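Local coordinates for protein CD160 antigen (Homo sapiens, PDB 6NGG) that serves as an immunoglobulin-type receptor on immune cells, binding MHC class I molecules and TNFRSF14 (HVEM) and delivering stimulatory or inhibitory signals, at residues L17-W22 against Y85-R90; V21-E26 against I66-M71. The protein carries 1 engineered substitution. All coordinates share one frame; numbering follows the deposited sequence.

Contact 1 (L17-W22 against Y85-R90); sequences LICTVW and YQCCAR
One covalent bond and two apolar contacts join L17-W22 to Y85-R90. The segments lie in different sheets, and no hydrogen bond passes between them. Their axes approach to 7.5 Å and run in roughly the same direction, 33° apart. L17, C19 and V21 point toward Y85, C87 and A89.

The covalent link is the disulfide between C19 SG and C87 SG, 2.0 Å long. Both sulfurs sit anti to their own carbonyl carbon and beside the backbone N. Each sulfur reaches from its CB toward the other strand, and the S-S torsion is -82°, left-handed. The bridge brings the backbones close: C19 CA and C87 CA are 5.7 Å apart.

On the Y85 side of the bridge the contact is CH-pi. L17 CD1 stands over one face of the Y85 ring, 4.0 Å from the ring centroid and 18° off the normal. It is displaced toward the CD2-CE2 edge, and CE2 is the ring atom nearest to L17 CD1, at 3.8 Å. The two side chains cross at about a right angle. The phenol hydroxyl does not meet L17-W22; Y85 OH is hydrogen-bonded to the backbone O of H81. That bond fixes the far end of the ring.

On the other side of the bridge the packing is thinner. V21 CG2, the methyl anti to the carbonyl carbon, meets the methyl A89 CB at 3.9 Å. F31 of strand 31-37 also touches V21.

The arrangement is the core of an immunoglobulin beta-sandwich. The disulfide joins strands B and F across the two sheets, and Y85, bonded four residues back, forms the tyrosine corner that precedes strand F's cysteine.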
loop_
_atom_site.group_PDB
_atom_site.type_symbol
_atom_site.label_atom_id
_atom_site.label_comp_id
_atom_site.label_asym_id
_atom_site.label_seq_id
_atom_site.Cartn_x
_atom_site.Cartn_y
_atom_site.Cartn_z
ATOM N N LEU A 17 -3.558 5.279 -4.148
ATOM C CA LEU A 17 -3.738 4.539 -2.895
ATOM C C LEU A 17 -2.347 4.375 -2.320
ATOM O O LEU A 17 -1.431 3.901 -3.018
ATOM C CB LEU A 17 -4.401 3.194 -3.129
ATOM C CG LEU A 17 -5.813 3.226 -3.736
ATOM C CD1 LEU A 17 -6.409 1.817 -3.885
ATOM C CD2 LEU A 17 -6.754 4.162 -3.011
ATOM N N ILE A 18 -2.161 4.799 -1.081
ATOM C CA ILE A 18 -0.833 4.942 -0.464
ATOM C C ILE A 18 -0.681 4.090 0.816
ATOM O O ILE A 18 -1.434 4.202 1.772
ATOM C CB ILE A 18 -0.519 6.412 -0.204
ATOM C CG1 ILE A 18 -0.777 7.270 -1.498
ATOM C CG2 ILE A 18 0.877 6.601 0.346
ATOM C CD1 ILE A 18 -0.967 8.747 -1.278
ATOM N N CYS A 19 0.337 3.256 0.825
ATOM C CA CYS A 19 0.716 2.452 1.978
ATOM C C CYS A 19 2.094 2.934 2.521
ATOM O O CYS A 19 2.998 3.119 1.724
ATOM C CB CYS A 19 0.892 1.049 1.543
ATOM S SG CYS A 19 -0.509 0.214 0.764
ATOM N N THR A 20 2.210 3.102 3.846
ATOM C CA THR A 20 3.402 3.657 4.484
ATOM C C THR A 20 3.767 2.800 5.654
ATOM O O THR A 20 2.946 2.584 6.577
ATOM C CB THR A 20 3.196 5.092 4.934
ATOM O OG1 THR A 20 2.655 5.792 3.874
ATOM C CG2 THR A 20 4.499 5.741 5.323
ATOM N N VAL A 21 4.904 2.178 5.533
ATOM C CA VAL A 21 5.514 1.468 6.632
ATOM C C VAL A 21 6.410 2.410 7.410
ATOM O O VAL A 21 7.252 3.040 6.852
ATOM C CB VAL A 21 6.384 0.285 6.118
ATOM C CG1 VAL A 21 7.050 -0.430 7.269
ATOM C CG2 VAL A 21 5.576 -0.662 5.255
ATOM N N TRP A 22 6.211 2.431 8.709
ATOM C CA TRP A 22 7.011 3.189 9.637
ATOM C C TRP A 22 7.972 2.233 10.343
ATOM O O TRP A 22 7.614 1.078 10.693
ATOM C CB TRP A 22 6.143 3.893 10.666
ATOM C CG TRP A 22 5.185 4.841 9.961
ATOM C CD1 TRP A 22 4.005 4.524 9.381
ATOM C CD2 TRP A 22 5.402 6.215 9.721
ATOM N NE1 TRP A 22 3.442 5.628 8.789
ATOM C CE2 TRP A 22 4.294 6.687 8.968
ATOM C CE3 TRP A 22 6.488 7.089 9.953
ATOM C CZ2 TRP A 22 4.214 8.019 8.481
ATOM C CZ3 TRP A 22 6.402 8.417 9.487
ATOM C CH2 TRP A 22 5.247 8.875 8.798
ATOM N N TYR A 85 -9.657 -3.081 0.140
ATOM C CA TYR A 85 -8.226 -3.100 -0.026
ATOM C C TYR A 85 -7.488 -3.169 1.319
ATOM O O TYR A 85 -7.989 -2.765 2.343
ATOM C CB TYR A 85 -7.777 -1.816 -0.739
ATOM C CG TYR A 85 -8.232 -1.625 -2.176
ATOM C CD1 TYR A 85 -9.544 -1.174 -2.484
ATOM C CD2 TYR A 85 -7.391 -1.882 -3.230
ATOM C CE1 TYR A 85 -9.939 -0.960 -3.800
ATOM C CE2 TYR A 85 -7.782 -1.646 -4.560
ATOM C CZ TYR A 85 -9.091 -1.229 -4.835
ATOM O OH TYR A 85 -9.518 -1.008 -6.144
ATOM N N GLN A 86 -6.261 -3.643 1.268
ATOM C CA GLN A 86 -5.399 -3.706 2.428
ATOM C C GLN A 86 -3.963 -3.595 1.997
ATOM O O GLN A 86 -3.534 -4.279 1.054
ATOM C CB GLN A 86 -5.621 -5.017 3.182
ATOM C CG GLN A 86 -4.928 -5.018 4.539
ATOM C CD GLN A 86 -5.092 -6.288 5.352
ATOM O OE1 GLN A 86 -5.229 -6.187 6.589
ATOM N NE2 GLN A 86 -5.080 -7.458 4.720
ATOM N N CYS A 87 -3.260 -2.730 2.710
ATOM C CA CYS A 87 -1.789 -2.582 2.657
ATOM C C CYS A 87 -1.162 -3.635 3.584
ATOM O O CYS A 87 -1.559 -3.751 4.763
ATOM C CB CYS A 87 -1.371 -1.209 3.200
ATOM S SG CYS A 87 -1.909 0.233 2.205
ATOM N N CYS A 88 -0.114 -4.318 3.096
ATOM C CA CYS A 88 0.632 -5.262 3.896
ATOM C C CYS A 88 2.138 -5.134 3.687
ATOM O O CYS A 88 2.613 -4.551 2.710
ATOM C CB CYS A 88 0.130 -6.679 3.534
ATOM S SG CYS A 88 -1.597 -6.915 4.101
ATOM N N ALA A 89 2.905 -5.674 4.613
ATOM C CA ALA A 89 4.350 -5.788 4.377
ATOM C C ALA A 89 4.911 -7.008 5.059
ATOM O O ALA A 89 4.377 -7.455 6.096
ATOM C CB ALA A 89 5.076 -4.508 4.772
ATOM N N ARG A 90 6.006 -7.515 4.511
ATOM C CA ARG A 90 6.598 -8.729 4.946
ATOM C C ARG A 90 8.099 -8.662 4.952
ATOM O O ARG A 90 8.703 -8.290 3.943
ATOM C CB ARG A 90 6.132 -9.902 4.054
ATOM C CG ARG A 90 6.654 -11.204 4.642
ATOM C CD ARG A 90 6.353 -12.433 3.827
ATOM N NE ARG A 90 7.012 -12.289 2.534
ATOM C CZ ARG A 90 6.541 -12.778 1.391
ATOM N NH1 ARG A 90 5.400 -13.495 1.376
ATOM N NH2 ARG A 90 7.223 -12.550 0.263
#

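Contact 2 (V21-E26 against I66-M71); sequences VWHKKE and ISSQLM
S68 OG is held by two hydrogen bonds, one to H23 NE2 and one to NH1 of R56. S68 OG lies 2.9 Å from H23 NE2, near the plane of the imidazole, with an angle of 154°. Either of these two atoms could be the donor.

The other ring nitrogen is also used. H23 ND1 donates to K24 O at 3.0 Å, so the ring is held at both nitrogens. A chi1 of 51° puts H23 CG in the crowded position between N and C. This swings the ring back over the I66-S67 peptide, which lies against one face.

The backbones pair as antiparallel strands. V21 N gives to S68 O, and S68 N gives to V21 O, each at 2.9 Å. Past the strand, H23 N reaches I66 O at 2.9 Å in a nearly straight bond (167°), from above the carbonyl plane.

On the face that carries W22 and S67, opposite V21 and S68, S67 CB sits over the W22 six-membered ring, 3.9 Å from its centroid. I66 CD1 comes in at the ring edge, 3.8 Å from W22 CZ3. W22 NE1 is hydrogen-bonded to T5 OG1, outside the two segments.

The imidazole thus ties the loop after strand B to the paired strand. The nearby charge of R56 would tend to disfavour a doubly protonated, cationic H23.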
loop_
_atom_site.group_PDB
_atom_site.type_symbol
_atom_site.label_atom_id
_atom_site.label_comp_id
_atom_site.label_asym_id
_atom_site.label_seq_id
_atom_site.Cartn_x
_atom_site.Cartn_y
_atom_site.Cartn_z
ATOM N N VAL A 21 4.904 2.178 5.533
ATOM C CA VAL A 21 5.514 1.468 6.632
ATOM C C VAL A 21 6.410 2.410 7.410
ATOM O O VAL A 21 7.252 3.040 6.852
ATOM C CB VAL A 21 6.384 0.285 6.118
ATOM C CG1 VAL A 21 7.050 -0.430 7.269
ATOM C CG2 VAL A 21 5.576 -0.662 5.255
ATOM N N TRP A 22 6.211 2.431 8.709
ATOM C CA TRP A 22 7.011 3.189 9.637
ATOM C C TRP A 22 7.972 2.233 10.343
ATOM O O TRP A 22 7.614 1.078 10.693
ATOM C CB TRP A 22 6.143 3.893 10.666
ATOM C CG TRP A 22 5.185 4.841 9.961
ATOM C CD1 TRP A 22 4.005 4.524 9.381
ATOM C CD2 TRP A 22 5.402 6.215 9.721
ATOM N NE1 TRP A 22 3.442 5.628 8.789
ATOM C CE2 TRP A 22 4.294 6.687 8.968
ATOM C CE3 TRP A 22 6.488 7.089 9.953
ATOM C CZ2 TRP A 22 4.214 8.019 8.481
ATOM C CZ3 TRP A 22 6.402 8.417 9.487
ATOM C CH2 TRP A 22 5.247 8.875 8.798
ATOM N N HIS A 23 9.190 2.708 10.492
ATOM C CA HIS A 23 10.284 1.887 10.980
ATOM C C HIS A 23 11.371 2.753 11.563
ATOM O O HIS A 23 11.459 3.894 11.273
ATOM C CB HIS A 23 10.842 1.071 9.824
ATOM C CG HIS A 23 11.184 1.848 8.585
ATOM N ND1 HIS A 23 12.318 2.610 8.470
ATOM C CD2 HIS A 23 10.593 1.865 7.361
ATOM C CE1 HIS A 23 12.376 3.133 7.252
ATOM N NE2 HIS A 23 11.359 2.648 6.550
ATOM N N LYS A 24 12.147 2.195 12.462
ATOM C CA LYS A 24 13.408 2.809 12.840
ATOM C C LYS A 24 14.292 3.090 11.677
ATOM O O LYS A 24 14.331 2.316 10.679
ATOM C CB LYS A 24 14.190 1.838 13.694
ATOM C CG LYS A 24 14.199 2.215 15.108
ATOM C CD LYS A 24 13.083 1.623 15.840
ATOM C CE LYS A 24 13.612 1.330 17.234
ATOM N NZ LYS A 24 12.472 0.863 18.070
ATOM N N LYS A 25 15.102 4.109 11.848
ATOM C CA LYS A 25 16.007 4.506 10.810
ATOM C C LYS A 25 16.980 3.406 10.382
ATOM O O LYS A 25 17.384 3.324 9.222
ATOM C CB LYS A 25 16.732 5.799 11.208
ATOM C CG LYS A 25 17.771 5.601 12.279
ATOM C CD LYS A 25 18.382 6.909 12.753
ATOM C CE LYS A 25 19.315 6.598 13.930
ATOM N NZ LYS A 25 20.280 7.686 14.080
ATOM N N GLU A 26 17.342 2.535 11.292
ATOM C CA GLU A 26 18.281 1.448 10.908
ATOM C C GLU A 26 17.564 0.143 10.509
ATOM O O GLU A 26 18.195 -0.904 10.279
ATOM C CB GLU A 26 19.428 1.249 11.947
ATOM C CG GLU A 26 19.119 1.151 13.414
ATOM C CD GLU A 26 18.781 2.474 14.151
ATOM O OE1 GLU A 26 17.577 2.707 14.317
ATOM O OE2 GLU A 26 19.670 3.232 14.638
ATOM N N ILE A 66 12.378 7.491 8.619
ATOM C CA ILE A 66 11.703 6.462 9.447
ATOM C C ILE A 66 10.490 5.872 8.745
ATOM O O ILE A 66 9.583 5.368 9.419
ATOM C CB ILE A 66 11.203 7.055 10.802
ATOM C CG1 ILE A 66 10.299 8.287 10.511
ATOM C CG2 ILE A 66 12.362 7.439 11.740
ATOM C CD1 ILE A 66 9.485 8.702 11.719
ATOM N N SER A 67 10.432 5.986 7.413
ATOM C CA SER A 67 9.320 5.471 6.663
ATOM C C SER A 67 9.603 5.076 5.199
ATOM O O SER A 67 10.526 5.487 4.567
ATOM C CB SER A 67 8.141 6.503 6.705
ATOM O OG SER A 67 8.512 7.646 5.939
ATOM N N SER A 68 8.721 4.246 4.685
ATOM C CA SER A 68 8.835 3.803 3.304
ATOM C C SER A 68 7.454 3.777 2.701
ATOM O O SER A 68 6.538 3.203 3.339
ATOM C CB SER A 68 9.394 2.379 3.308
ATOM O OG SER A 68 10.769 2.312 3.707
ATOM N N GLN A 69 7.328 4.223 1.441
ATOM C CA GLN A 69 6.025 4.384 0.853
ATOM C C GLN A 69 5.828 3.571 -0.402
ATOM O O GLN A 69 6.748 3.486 -1.226
ATOM C CB GLN A 69 5.772 5.840 0.558
ATOM C CG GLN A 69 4.359 6.140 0.131
ATOM C CD GLN A 69 4.259 7.549 -0.407
ATOM O OE1 GLN A 69 4.150 8.516 0.370
ATOM N NE2 GLN A 69 4.275 7.683 -1.744
ATOM N N LEU A 70 4.627 3.007 -0.530
ATOM C CA LEU A 70 4.146 2.380 -1.797
ATOM C C LEU A 70 2.916 3.117 -2.299
ATOM O O LEU A 70 1.977 3.360 -1.539
ATOM C CB LEU A 70 3.815 0.948 -1.610
ATOM C CG LEU A 70 2.950 0.222 -2.658
ATOM C CD1 LEU A 70 3.722 0.184 -3.931
ATOM C CD2 LEU A 70 2.679 -1.179 -2.254
ATOM N N MET A 71 2.912 3.487 -3.577
ATOM C CA MET A 71 1.737 4.223 -4.148
ATOM C C MET A 71 1.247 3.447 -5.364
ATOM O O MET A 71 2.081 3.055 -6.240
ATOM C CB MET A 71 2.056 5.686 -4.454
ATOM C CG MET A 71 0.935 6.434 -5.194
ATOM S SD MET A 71 1.307 8.133 -5.697
ATOM C CE MET A 71 1.512 8.727 -4.082
#

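Overall arrangement
The segments of both contacts overlap at V21 and W22 on strand 14-22, but only V21 takes part in both. The contact centres are 10 Å apart. Contact 1 is buried near the centre of the chain and joins the two sheets of the sandwich. Contact 2 is partly buried, its centre about 12 Å from the centre of the chain, and pairs neighbouring strands within one sheet. Their chemistry differs accordingly: contact 1 is covalent and apolar, while contact 2 rests on backbone and side-chain hydrogen bonds. They meet along strand 67-74, where C19 O probably accepts a hydrogen bond from L70 N. The residue that bridges the sheets therefore also belongs to the edge-strand pairing continued by contact 2.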